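Local coordinates for beta-N-acetylglucosaminidase-like protein Glycoside hydrolase family 20 (Flavobacterium johnsoniae, PDB 6YHH), which probably removes terminal N-acetylglucosamine units from chitin-derived oligosaccharides as a family 20 beta-N-acetylhexosaminidase, at residues 167-171 with 219-225; 318-324 with 341-345; 396-401 with 430-435. All coordinates share one frame; numbering follows the deposited sequence.

Contact 1: 167-171 with 219-225; sequences LDALA and YADERGI
D168 places its carboxylate between Y219 and R223, and each oxygen serves one of them. Y219 OH donates to D168 OD2 over 2.5 Å, meeting the syn side of that oxygen; the acid lies at the ring edge, with ring and carboxylate planes 71° apart. The other oxygen, D168 OD1, forms a salt bridge to R223 NE at 2.6 Å. NE comes from above the carboxylate plane, yet OD1 lies close to the guanidinium plane, so the two flat groups meet twisted and through a single N-H.

R223, extended from CG to NE, lays its guanidinium over one face of the Y219 ring, with NH1 above the centre. The same NH1 donates to Y219 O at 3.0 Å, while R223 NH2 donates to water 1. With an alanine here instead of D168, the Y219 hydroxyl and R223 NE would probably lose this shared acceptor, and the guanidinium its nearby carboxylate.

Beside this polar cluster, L167 CD1 reaches Y219 CD1 at 3.9 Å. I225 CD1 presses on L167 O at 3.4 Å and also touches L170 and A171. A Schellman motif with G224 as C-prime ends helix 210-222 and turns I225 inward. The contact joins helices 160-172 and 210-222 of the TIM barrel: F178 of strand 177-184 touches both L167 and I225, and R40 of helix 40-56 pairs with D221.

Contact 2: 318-324 with 341-345; sequences NEGKDWD and NHELQ
W323 pushes its six-membered ring, edge first, against N341 and Q345 at the start of helix 341-358. N341 O lies in the indole plane, at the CZ3 edge. N341 OD1 approaches the same rim, 3.5 Å from W323 CE3, and the amide plane is turned 73° from the ring. L344 CD2 lies above one side of the indole, displaced toward its rim, 3.6 Å from W323 CE3; N318 ND2 is on the opposite side, likewise near the rim. The indole nitrogen points elsewhere, donating to L284 O.

The N341 amide also has a polar task: ND2 donates to D324 OD1 at 2.9 Å, coming from above the carboxylate plane. G320, the N-cap residue of helix 321-325, makes room for this amide, since a CB there would clash with N341 ND2.

Q345 lays CB near W323 CH2 (4.0 Å) and extends beyond CG toward N318. Its OE1 touches N318 CB and accepts from water 2, which in turn accepts from N318 N; its NE2 donates to G315 O. Through G315 O and water 2, Q345 ties helix 341-358 to the loop that carries E317, the predicted proton donor, whose side chain is about 6 Å from that of N318. Helix 327-335 closes the cluster, I329 touching both W323 and L344.

Contact 3: 396-401 with 430-435; sequences LVDAVK and PKGADL
A chi1 of 171° turns V397 CG1 away from the residue's own nitrogen and toward A433, leaving CG2 to meet P430; K401, with CG anti to the carbonyl carbon (chi1 -67°) and the chain extended from there on, reaches across to the backbone of A433. The setting is the TIM barrel of the catalytic domain, where helix 394-401 links the parallel neighbours 379-382 and 406-408 in a beta-alpha-beta crossover. Its partner, 430-435, is part of the loop running from helix 420-424 to helix 437-441.

The packing follows the helix turn by turn. V397 CG2 rests against the proline ring, 3.6 Å from P430 CB and equally near CG, while its CG1 lies 4.2 Å from A433 CB. On the flank of this pair, L396 CD2 comes to P430 CD at 4.1 Å, the two side chains crossing at about a right angle. One turn on from L396, V400 CG2 touches both methyls of L435, and L435 CD2 continues along the K401 chain to lie 3.7 Å from K401 CE.

Positive phi at G432 and again at D434 bends the loop on each side of A433, whose methyl group and carbonyl oxygen both serve the contact. I443 of strand 443-450 touches L396, V400, P430 and L435, and R442, just before that strand, donates to V400 O. On the solvent side, K401 NZ donates to A433 O over 3.1 Å, with a C=O...N angle of 141°.

The three contacts follow one another along the chain, each closing before the next opens, and all lie in the TIM-barrel catalytic domain. Contact 1 joins two early barrel helices, on the side facing helix 40-56 of the N-terminal domain. Contact 2, about 38 Å away between centres, packs the loop just after the predicted proton donor against helix 341-358. Contact 3 comes later, its centre about 31 Å from that of contact 1 and about 27 Å from that of contact 2; none touches another. The curled barrel sheet connects contacts 1 and 3, since strand 146-152 pairs with both 177-184 and 443-450. The three thus fasten separate helices and loops around a common barrel, with only contact 2 near the annotated site.

Contact 1: 167-171 with 219-225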
ATOM      1  N   LEU A 167      -3.398  -1.326  12.642  1.00  7.69           N
ATOM      2  CA  LEU A 167      -4.378  -1.833  13.574  1.00  8.65           C
ATOM      3  C   LEU A 167      -4.574  -3.322  13.307  1.00  9.27           C
ATOM      4  O   LEU A 167      -4.656  -4.125  14.267  1.00  9.02           O
ATOM      5  CB  LEU A 167      -5.713  -1.070  13.426  1.00  9.19           C
ATOM      6  CG  LEU A 167      -5.641   0.313  14.039  1.00  9.13           C
ATOM      7  CD1 LEU A 167      -6.840   1.212  13.604  1.00  9.46           C
ATOM      8  CD2 LEU A 167      -5.494   0.283  15.551  1.00  9.76           C
ATOM      9  N   ASP A 168      -4.626  -3.763  12.033  1.00  8.64           N
ATOM     10  CA  ASP A 168      -4.709  -5.217  11.777  1.00  9.91           C
ATOM     11  C   ASP A 168      -3.490  -5.944  12.332  1.00  9.31           C
ATOM     12  O   ASP A 168      -3.639  -7.056  12.877  1.00  9.62           O
ATOM     13  CB  ASP A 168      -4.860  -5.492  10.285  1.00 11.10           C
ATOM     14  CG  ASP A 168      -6.252  -5.091   9.762  1.00 12.72           C
ATOM     15  OD1 ASP A 168      -7.236  -5.664  10.299  1.00 15.96           O
ATOM     16  OD2 ASP A 168      -6.335  -4.294   8.860  1.00 16.50           O
ATOM     17  N   ALA A 169      -2.306  -5.359  12.175  1.00  8.95           N
ATOM     18  CA  ALA A 169      -1.085  -6.016  12.638  1.00  9.06           C
ATOM     19  C   ALA A 169      -1.125  -6.142  14.201  1.00  8.90           C
ATOM     20  O   ALA A 169      -0.651  -7.150  14.796  1.00  8.47           O
ATOM     21  CB  ALA A 169       0.159  -5.298  12.199  1.00  9.74           C
ATOM     22  N   LEU A 170      -1.578  -5.082  14.848  1.00  8.50           N
ATOM     23  CA  LEU A 170      -1.699  -5.064  16.340  1.00  8.69           C
ATOM     24  C   LEU A 170      -2.622  -6.241  16.764  1.00  8.76           C
ATOM     25  O   LEU A 170      -2.228  -7.044  17.582  1.00  9.50           O
ATOM     26  CB  LEU A 170      -2.282  -3.766  16.896  1.00  9.83           C
ATOM     27  CG  LEU A 170      -1.334  -2.558  16.873  1.00 12.62           C
ATOM     28  CD1 LEU A 170      -1.982  -1.412  17.638  1.00 13.26           C
ATOM     29  CD2 LEU A 170       0.075  -2.733  17.232  1.00 16.51           C
ATOM     30  N   ALA A 171      -3.752  -6.369  16.101  1.00  9.19           N
ATOM     31  CA  ALA A 171      -4.622  -7.510  16.445  1.00  9.49           C
ATOM     32  C   ALA A 171      -3.967  -8.831  16.208  1.00  9.05           C
ATOM     33  O   ALA A 171      -4.132  -9.757  16.982  1.00  9.48           O
ATOM     34  CB  ALA A 171      -5.989  -7.393  15.773  1.00 10.42           C
ATOM     35  N   TYR A 219     -12.942   0.966  13.429  1.00 10.70           N
ATOM     36  CA  TYR A 219     -12.124  -0.078  12.808  1.00 10.07           C
ATOM     37  C   TYR A 219     -11.327  -0.743  13.920  1.00  9.80           C
ATOM     38  O   TYR A 219     -11.199  -1.976  13.985  1.00  9.09           O
ATOM     39  CB  TYR A 219     -11.174   0.594  11.795  1.00  9.96           C
ATOM     40  CG  TYR A 219     -10.400  -0.299  10.910  1.00  9.72           C
ATOM     41  CD1 TYR A 219      -9.213  -0.847  11.302  1.00  9.04           C
ATOM     42  CD2 TYR A 219     -10.850  -0.590   9.613  1.00 10.63           C
ATOM     43  CE1 TYR A 219      -8.484  -1.664  10.445  1.00  9.34           C
ATOM     44  CE2 TYR A 219     -10.162  -1.412   8.760  1.00 10.00           C
ATOM     45  CZ  TYR A 219      -8.947  -1.932   9.150  1.00 10.04           C
ATOM     46  OH  TYR A 219      -8.241  -2.776   8.283  1.00 10.44           O
ATOM     47  N   ALA A 220     -10.780   0.071  14.802  1.00  9.68           N
ATOM     48  CA  ALA A 220      -9.992  -0.427  15.952  1.00 10.66           C
ATOM     49  C   ALA A 220     -10.870  -1.291  16.899  1.00 10.12           C
ATOM     50  O   ALA A 220     -10.484  -2.336  17.378  1.00 10.18           O
ATOM     51  CB  ALA A 220      -9.341   0.694  16.745  1.00 10.56           C
ATOM     52  N   ASP A 221     -12.030  -0.784  17.200  1.00 10.48           N
ATOM     53  CA  ASP A 221     -13.019  -1.407  18.155  1.00 10.43           C
ATOM     54  C   ASP A 221     -13.437  -2.764  17.619  1.00 10.60           C
ATOM     55  O   ASP A 221     -13.428  -3.760  18.366  1.00 11.13           O
ATOM     56  CB  ASP A 221     -14.232  -0.404  18.309  1.00 10.81           C
ATOM     57  CG  ASP A 221     -15.358  -0.947  19.154  1.00 12.90           C
ATOM     58  OD1 ASP A 221     -15.632  -2.191  19.072  1.00 12.36           O
ATOM     59  OD2 ASP A 221     -15.974  -0.070  19.824  1.00 12.76           O
ATOM     60  N   GLU A 222     -13.683  -2.850  16.325  1.00 10.60           N
ATOM     61  CA  GLU A 222     -13.986  -4.093  15.681  1.00 11.40           C
ATOM     62  C   GLU A 222     -12.875  -5.112  15.879  1.00 11.00           C
ATOM     63  O   GLU A 222     -13.129  -6.305  15.865  1.00 12.34           O
ATOM     64  CB  GLU A 222     -14.265  -3.891  14.170  1.00 12.38           C
ATOM     65  CG  GLU A 222     -15.602  -3.236  13.880  1.00 13.87           C
ATOM     66  CD  GLU A 222     -16.772  -4.204  14.003  1.00 13.65           C
ATOM     67  OE1 GLU A 222     -16.956  -4.998  13.078  1.00 15.13           O
ATOM     68  OE2 GLU A 222     -17.431  -4.200  15.062  1.00 14.79           O
ATOM     69  N   ARG A 223     -11.638  -4.614  16.048  1.00  9.88           N
ATOM     70  CA  ARG A 223     -10.467  -5.504  16.216  1.00  9.65           C
ATOM     71  C   ARG A 223      -9.962  -5.564  17.624  1.00  9.73           C
ATOM     72  O   ARG A 223      -8.877  -6.104  17.909  1.00 11.00           O
ATOM     73  CB  ARG A 223      -9.386  -4.993  15.245  1.00  9.76           C
ATOM     74  CG  ARG A 223      -9.747  -5.340  13.822  1.00  9.79           C
ATOM     75  CD  ARG A 223      -9.058  -4.403  12.779  1.00  9.55           C
ATOM     76  NE  ARG A 223      -9.411  -4.667  11.402  1.00 10.49           N
ATOM     77  CZ  ARG A 223     -10.570  -4.316  10.835  1.00  9.77           C
ATOM     78  NH1 ARG A 223     -11.496  -3.607  11.484  1.00  9.58           N
ATOM     79  NH2 ARG A 223     -10.812  -4.612   9.589  1.00 11.40           N
ATOM     80  N   GLY A 224     -10.812  -5.168  18.597  1.00 10.51           N
ATOM     81  CA  GLY A 224     -10.516  -5.269  20.004  1.00  9.67           C
ATOM     82  C   GLY A 224      -9.510  -4.309  20.613  1.00 10.09           C
ATOM     83  O   GLY A 224      -8.947  -4.559  21.703  1.00 10.75           O
ATOM     84  N   ILE A 225      -9.312  -3.205  19.903  1.00  9.46           N
ATOM     85  CA  ILE A 225      -8.268  -2.201  20.217  1.00  9.72           C
ATOM     86  C   ILE A 225      -8.841  -0.853  20.704  1.00  9.17           C
ATOM     87  O   ILE A 225      -9.728  -0.272  20.090  1.00 10.80           O
ATOM     88  CB  ILE A 225      -7.389  -2.012  18.963  1.00  9.99           C
ATOM     89  CG1 ILE A 225      -6.706  -3.362  18.569  1.00  9.80           C
ATOM     90  CG2 ILE A 225      -6.362  -0.890  19.172  1.00 10.32           C
ATOM     91  CD1 ILE A 225      -6.213  -3.333  17.140  1.00 11.33           C
TER
HETATM   92  O   HOH W   1      -8.880  -5.788   7.726  1.00 16.81           O

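Contact 2: 318-324 with 341-345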
ATOM      1  N   ASN A 318       9.535  20.032  27.993  1.00 10.61           N
ATOM      2  CA  ASN A 318       9.480  21.477  28.155  1.00 11.93           C
ATOM      3  C   ASN A 318      10.842  21.858  28.759  1.00 15.72           C
ATOM      4  O   ASN A 318      11.053  21.618  29.939  1.00 19.97           O
ATOM      5  CB  ASN A 318       8.327  21.830  29.057  1.00 12.86           C
ATOM      6  CG  ASN A 318       8.311  23.319  29.408  1.00 14.98           C
ATOM      7  OD1 ASN A 318       8.998  24.111  28.815  1.00 12.88           O
ATOM      8  ND2 ASN A 318       7.511  23.656  30.373  1.00 16.78           N
ATOM      9  N   GLU A 319      11.746  22.410  28.001  1.00 17.33           N
ATOM     10  CA  GLU A 319      13.029  22.764  28.657  1.00 21.24           C
ATOM     11  C   GLU A 319      13.014  24.065  29.442  1.00 21.45           C
ATOM     12  O   GLU A 319      13.956  24.415  30.162  1.00 22.15           O
ATOM     13  CB  GLU A 319      14.100  22.792  27.603  1.00 26.17           C
ATOM     14  CG  GLU A 319      14.438  21.364  27.226  1.00 27.03           C
ATOM     15  CD  GLU A 319      15.545  21.277  26.199  1.00 29.63           C
ATOM     16  OE1 GLU A 319      16.222  20.254  26.268  1.00 30.89           O
ATOM     17  OE2 GLU A 319      15.731  22.214  25.332  1.00 30.53           O
ATOM     18  N   GLY A 320      11.910  24.779  29.349  1.00 14.66           N
ATOM     19  CA  GLY A 320      11.649  25.746  30.366  1.00 14.19           C
ATOM     20  C   GLY A 320      12.294  27.140  30.095  1.00 13.87           C
ATOM     21  O   GLY A 320      12.078  28.052  30.891  1.00 15.30           O
ATOM     22  N   LYS A 321      12.967  27.319  28.974  1.00 13.40           N
ATOM     23  CA  LYS A 321      13.719  28.588  28.727  1.00 13.65           C
ATOM     24  C   LYS A 321      12.793  29.793  28.566  1.00 12.51           C
ATOM     25  O   LYS A 321      13.041  30.844  29.189  1.00 11.48           O
ATOM     26  CB  LYS A 321      14.695  28.462  27.580  1.00 17.80           C
ATOM     27  CG  LYS A 321      15.879  27.475  27.768  1.00 20.72           C
ATOM     28  CD  LYS A 321      16.596  27.531  29.095  1.00 30.00           C
ATOM     29  CE  LYS A 321      17.891  26.708  29.163  1.00 36.59           C
ATOM     30  NZ  LYS A 321      18.177  26.426  30.626  1.00 39.09           N
ATOM     31  N   ASP A 322      11.724  29.674  27.775  1.00 10.95           N
ATOM     32  CA  ASP A 322      10.789  30.797  27.676  1.00 10.94           C
ATOM     33  C   ASP A 322      10.076  31.070  28.996  1.00 11.82           C
ATOM     34  O   ASP A 322       9.841  32.260  29.376  1.00 13.40           O
ATOM     35  CB  ASP A 322       9.783  30.557  26.574  1.00 11.43           C
ATOM     36  CG  ASP A 322      10.378  30.634  25.171  1.00 12.64           C
ATOM     37  OD1 ASP A 322      11.578  31.008  24.939  1.00 13.48           O
ATOM     38  OD2 ASP A 322       9.570  30.354  24.219  1.00 13.21           O
ATOM     39  N   TRP A 323       9.726  30.015  29.727  1.00 10.53           N
ATOM     40  CA  TRP A 323       9.148  30.193  31.055  1.00 10.03           C
ATOM     41  C   TRP A 323      10.077  30.982  31.983  1.00 10.68           C
ATOM     42  O   TRP A 323       9.611  31.932  32.639  1.00 12.27           O
ATOM     43  CB  TRP A 323       8.744  28.866  31.650  1.00 10.74           C
ATOM     44  CG  TRP A 323       7.508  28.269  31.010  1.00 10.04           C
ATOM     45  CD1 TRP A 323       6.885  28.664  29.872  1.00  9.96           C
ATOM     46  CD2 TRP A 323       6.785  27.125  31.497  1.00 10.67           C
ATOM     47  NE1 TRP A 323       5.788  27.818  29.619  1.00 11.05           N
ATOM     48  CE2 TRP A 323       5.703  26.898  30.627  1.00 10.29           C
ATOM     49  CE3 TRP A 323       6.958  26.283  32.585  1.00 10.02           C
ATOM     50  CZ2 TRP A 323       4.789  25.878  30.840  1.00 11.07           C
ATOM     51  CZ3 TRP A 323       6.054  25.291  32.839  1.00 10.64           C
ATOM     52  CH2 TRP A 323       5.000  25.057  31.944  1.00 11.22           C
ATOM     53  N   ASP A 324      11.339  30.583  32.034  1.00 11.35           N
ATOM     54  CA  ASP A 324      12.354  31.237  32.885  1.00 11.64           C
ATOM     55  C   ASP A 324      12.477  32.725  32.547  1.00 13.12           C
ATOM     56  O   ASP A 324      12.746  33.535  33.435  1.00 12.96           O
ATOM     57  CB  ASP A 324      13.689  30.554  32.679  1.00 11.80           C
ATOM     58  CG  ASP A 324      13.785  29.191  33.276  1.00 13.04           C
ATOM     59  OD1 ASP A 324      12.958  28.763  34.086  1.00 13.46           O
ATOM     60  OD2 ASP A 324      14.809  28.543  32.895  1.00 14.99           O
ATOM     61  N   ASN A 341       9.852  24.680  37.271  1.00 13.23           N
ATOM     62  CA  ASN A 341       9.072  24.522  36.023  1.00 14.20           C
ATOM     63  C   ASN A 341       8.218  23.268  36.078  1.00 13.66           C
ATOM     64  O   ASN A 341       7.094  23.283  35.584  1.00 13.04           O
ATOM     65  CB  ASN A 341       9.965  24.631  34.785  1.00 14.62           C
ATOM     66  CG  ASN A 341      10.370  26.061  34.501  1.00 14.82           C
ATOM     67  OD1 ASN A 341       9.647  27.008  34.786  1.00 15.99           O
ATOM     68  ND2 ASN A 341      11.520  26.220  33.979  1.00 16.12           N
ATOM     69  N   HIS A 342       8.784  22.150  36.552  1.00 14.37           N
ATOM     70  CA  HIS A 342       7.984  20.929  36.636  1.00 17.36           C
ATOM     71  C   HIS A 342       6.766  21.113  37.547  1.00 14.68           C
ATOM     72  O   HIS A 342       5.676  20.632  37.213  1.00 13.29           O
ATOM     73  CB  HIS A 342       8.848  19.761  37.107  1.00 20.16           C
ATOM     74  CG  HIS A 342       9.714  19.213  36.019  1.00 25.57           C
ATOM     75  ND1 HIS A 342       9.395  19.353  34.690  1.00 29.94           N
ATOM     76  CD2 HIS A 342      10.867  18.504  36.058  1.00 33.57           C
ATOM     77  CE1 HIS A 342      10.322  18.764  33.954  1.00 29.08           C
ATOM     78  NE2 HIS A 342      11.216  18.228  34.761  1.00 34.88           N
ATOM     79  N   GLU A 343       6.919  21.834  38.664  1.00 13.40           N
ATOM     80  CA  GLU A 343       5.758  22.120  39.532  1.00 13.90           C
ATOM     81  C   GLU A 343       4.729  22.961  38.802  1.00 12.82           C
ATOM     82  O   GLU A 343       3.508  22.718  38.907  1.00 13.02           O
ATOM     83  CB  GLU A 343       6.186  22.827  40.843  1.00 14.85           C
ATOM     84  CG  GLU A 343       6.933  21.858  41.746  1.00 17.93           C
ATOM     85  CD  GLU A 343       7.390  22.538  43.045  1.00 23.74           C
ATOM     86  OE1 GLU A 343       7.042  23.703  43.323  1.00 32.94           O
ATOM     87  OE2 GLU A 343       7.909  21.813  43.862  1.00 29.21           O
ATOM     88  N   LEU A 344       5.211  23.931  38.038  1.00 11.17           N
ATOM     89  CA  LEU A 344       4.286  24.754  37.282  1.00 10.49           C
ATOM     90  C   LEU A 344       3.576  23.971  36.178  1.00 11.04           C
ATOM     91  O   LEU A 344       2.387  24.148  35.877  1.00 11.76           O
ATOM     92  CB  LEU A 344       5.039  25.945  36.719  1.00 11.53           C
ATOM     93  CG  LEU A 344       4.321  26.878  35.731  1.00 12.26           C
ATOM     94  CD1 LEU A 344       3.063  27.446  36.313  1.00 13.28           C
ATOM     95  CD2 LEU A 344       5.242  27.995  35.255  1.00 13.81           C
ATOM     96  N   GLN A 345       4.333  23.071  35.545  1.00 11.13           N
ATOM     97  CA  GLN A 345       3.754  22.232  34.495  1.00  9.93           C
ATOM     98  C   GLN A 345       2.744  21.243  35.072  1.00 10.81           C
ATOM     99  O   GLN A 345       1.709  20.959  34.452  1.00  9.82           O
ATOM    100  CB  GLN A 345       4.836  21.502  33.710  1.00 10.90           C
ATOM    101  CG  GLN A 345       4.283  20.895  32.440  1.00 12.26           C
ATOM    102  CD  GLN A 345       5.308  20.029  31.713  1.00 13.72           C
ATOM    103  OE1 GLN A 345       6.464  20.355  31.645  1.00 16.43           O
ATOM    104  NE2 GLN A 345       4.864  18.925  31.184  1.00 12.95           N
TER
HETATM  105  O   HOH W   2       8.329  18.688  30.403  1.00 11.86           O

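Contact 3: 396-401 with 430-435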
ATOM      1  N   LEU A 396       9.378   4.604  36.379  1.00 12.36           N
ATOM      2  CA  LEU A 396       8.224   3.760  36.551  1.00 12.46           C
ATOM      3  C   LEU A 396       8.171   3.264  38.001  1.00 13.11           C
ATOM      4  O   LEU A 396       7.110   3.274  38.612  1.00 13.76           O
ATOM      5  CB  LEU A 396       8.243   2.568  35.577  1.00 12.87           C
ATOM      6  CG  LEU A 396       7.224   1.466  35.747  1.00 13.51           C
ATOM      7  CD1 LEU A 396       6.902   0.747  34.472  1.00 14.30           C
ATOM      8  CD2 LEU A 396       7.668   0.400  36.777  1.00 15.17           C
ATOM      9  N   VAL A 397       9.308   2.797  38.469  1.00 15.07           N
ATOM     10  CA  VAL A 397       9.456   2.351  39.893  1.00 16.73           C
ATOM     11  C   VAL A 397       9.012   3.459  40.803  1.00 15.22           C
ATOM     12  O   VAL A 397       8.146   3.270  41.680  1.00 15.51           O
ATOM     13  CB  VAL A 397      10.877   2.001  40.209  1.00 18.62           C
ATOM     14  CG1 VAL A 397      10.982   1.770  41.724  1.00 20.92           C
ATOM     15  CG2 VAL A 397      11.255   0.734  39.458  1.00 22.42           C
ATOM     16  N   ASP A 398       9.540   4.641  40.589  1.00 14.94           N
ATOM     17  CA  ASP A 398       9.143   5.801  41.425  1.00 17.79           C
ATOM     18  C   ASP A 398       7.650   6.148  41.379  1.00 17.34           C
ATOM     19  O   ASP A 398       7.044   6.473  42.376  1.00 17.83           O
ATOM     20  CB  ASP A 398       9.991   7.026  41.094  1.00 19.49           C
ATOM     21  CG  ASP A 398      11.498   6.822  41.401  1.00 25.05           C
ATOM     22  OD1 ASP A 398      11.869   5.791  42.008  1.00 29.54           O
ATOM     23  OD2 ASP A 398      12.338   7.666  40.978  1.00 28.16           O
ATOM     24  N   ALA A 399       7.044   6.111  40.201  1.00 13.70           N
ATOM     25  CA  ALA A 399       5.669   6.437  40.060  1.00 13.44           C
ATOM     26  C   ALA A 399       4.771   5.413  40.732  1.00 13.80           C
ATOM     27  O   ALA A 399       3.823   5.779  41.420  1.00 14.74           O
ATOM     28  CB  ALA A 399       5.285   6.514  38.572  1.00 14.39           C
ATOM     29  N   VAL A 400       5.053   4.139  40.570  1.00 12.72           N
ATOM     30  CA  VAL A 400       4.116   3.140  41.165  1.00 14.30           C
ATOM     31  C   VAL A 400       4.262   3.151  42.694  1.00 14.64           C
ATOM     32  O   VAL A 400       3.241   2.978  43.355  1.00 16.22           O
ATOM     33  CB  VAL A 400       4.236   1.717  40.616  1.00 15.18           C
ATOM     34  CG1 VAL A 400       3.823   1.734  39.130  1.00 16.24           C
ATOM     35  CG2 VAL A 400       5.580   1.056  40.839  1.00 17.68           C
ATOM     36  N   LYS A 401       5.486   3.382  43.180  1.00 16.03           N
ATOM     37  CA  LYS A 401       5.663   3.524  44.675  1.00 18.38           C
ATOM     38  C   LYS A 401       4.897   4.716  45.230  1.00 17.78           C
ATOM     39  O   LYS A 401       4.423   4.699  46.414  1.00 17.79           O
ATOM     40  CB  LYS A 401       7.111   3.509  45.115  1.00 19.90           C
ATOM     41  CG  LYS A 401       7.725   2.150  44.874  1.00 22.85           C
ATOM     42  CD  LYS A 401       9.171   2.084  45.328  1.00 29.25           C
ATOM     43  CE  LYS A 401       9.612   0.626  45.344  1.00 34.11           C
ATOM     44  NZ  LYS A 401      10.906   0.511  46.060  1.00 36.63           N
ATOM     45  N   PRO A 430      10.022  -4.105  37.004  1.00 28.54           N
ATOM     46  CA  PRO A 430      11.428  -3.887  37.385  1.00 36.26           C
ATOM     47  C   PRO A 430      11.961  -5.032  38.253  1.00 37.91           C
ATOM     48  O   PRO A 430      11.161  -5.730  38.930  1.00 36.56           O
ATOM     49  CB  PRO A 430      11.372  -2.593  38.218  1.00 34.81           C
ATOM     50  CG  PRO A 430       9.990  -2.624  38.854  1.00 31.26           C
ATOM     51  CD  PRO A 430       9.092  -3.256  37.787  1.00 30.88           C
ATOM     52  N   LYS A 431      13.283  -5.228  38.175  1.00 40.87           N
ATOM     53  CA  LYS A 431      14.048  -6.168  39.046  1.00 47.20           C
ATOM     54  C   LYS A 431      14.511  -5.441  40.322  1.00 49.25           C
ATOM     55  O   LYS A 431      14.711  -4.213  40.329  1.00 42.88           O
ATOM     56  CB  LYS A 431      15.278  -6.739  38.308  1.00 47.15           C
ATOM     57  N   GLY A 432      14.624  -6.208  41.404  1.00 49.49           N
ATOM     58  CA  GLY A 432      15.096  -5.709  42.697  1.00 51.94           C
ATOM     59  C   GLY A 432      14.499  -4.420  43.249  1.00 54.72           C
ATOM     60  O   GLY A 432      15.223  -3.657  43.912  1.00 52.87           O
ATOM     61  N   ALA A 433      13.198  -4.174  43.004  1.00 50.86           N
ATOM     62  CA  ALA A 433      12.509  -3.005  43.570  1.00 49.64           C
ATOM     63  C   ALA A 433      11.603  -3.359  44.793  1.00 50.26           C
ATOM     64  O   ALA A 433      10.890  -2.493  45.343  1.00 43.63           O
ATOM     65  CB  ALA A 433      11.712  -2.294  42.468  1.00 48.15           C
ATOM     66  N   ASP A 434      11.638  -4.620  45.228  1.00 46.50           N
ATOM     67  CA  ASP A 434      10.776  -5.064  46.333  1.00 46.39           C
ATOM     68  C   ASP A 434       9.441  -4.302  46.233  1.00 44.16           C
ATOM     69  O   ASP A 434       8.978  -3.708  47.220  1.00 42.05           O
ATOM     70  CB  ASP A 434      11.441  -4.866  47.725  1.00 46.50           C
ATOM     71  N   LEU A 435       8.832  -4.321  45.038  1.00 36.70           N
ATOM     72  CA  LEU A 435       7.453  -3.870  44.872  1.00 31.09           C
ATOM     73  C   LEU A 435       6.406  -4.703  45.601  1.00 30.07           C
ATOM     74  O   LEU A 435       6.399  -5.938  45.521  1.00 32.89           O
ATOM     75  CB  LEU A 435       7.039  -3.883  43.394  1.00 27.49           C
ATOM     76  CG  LEU A 435       7.683  -2.939  42.382  1.00 29.59           C
ATOM     77  CD1 LEU A 435       6.765  -2.868  41.164  1.00 30.77           C
ATOM     78  CD2 LEU A 435       7.824  -1.565  43.026  1.00 29.44           C
TER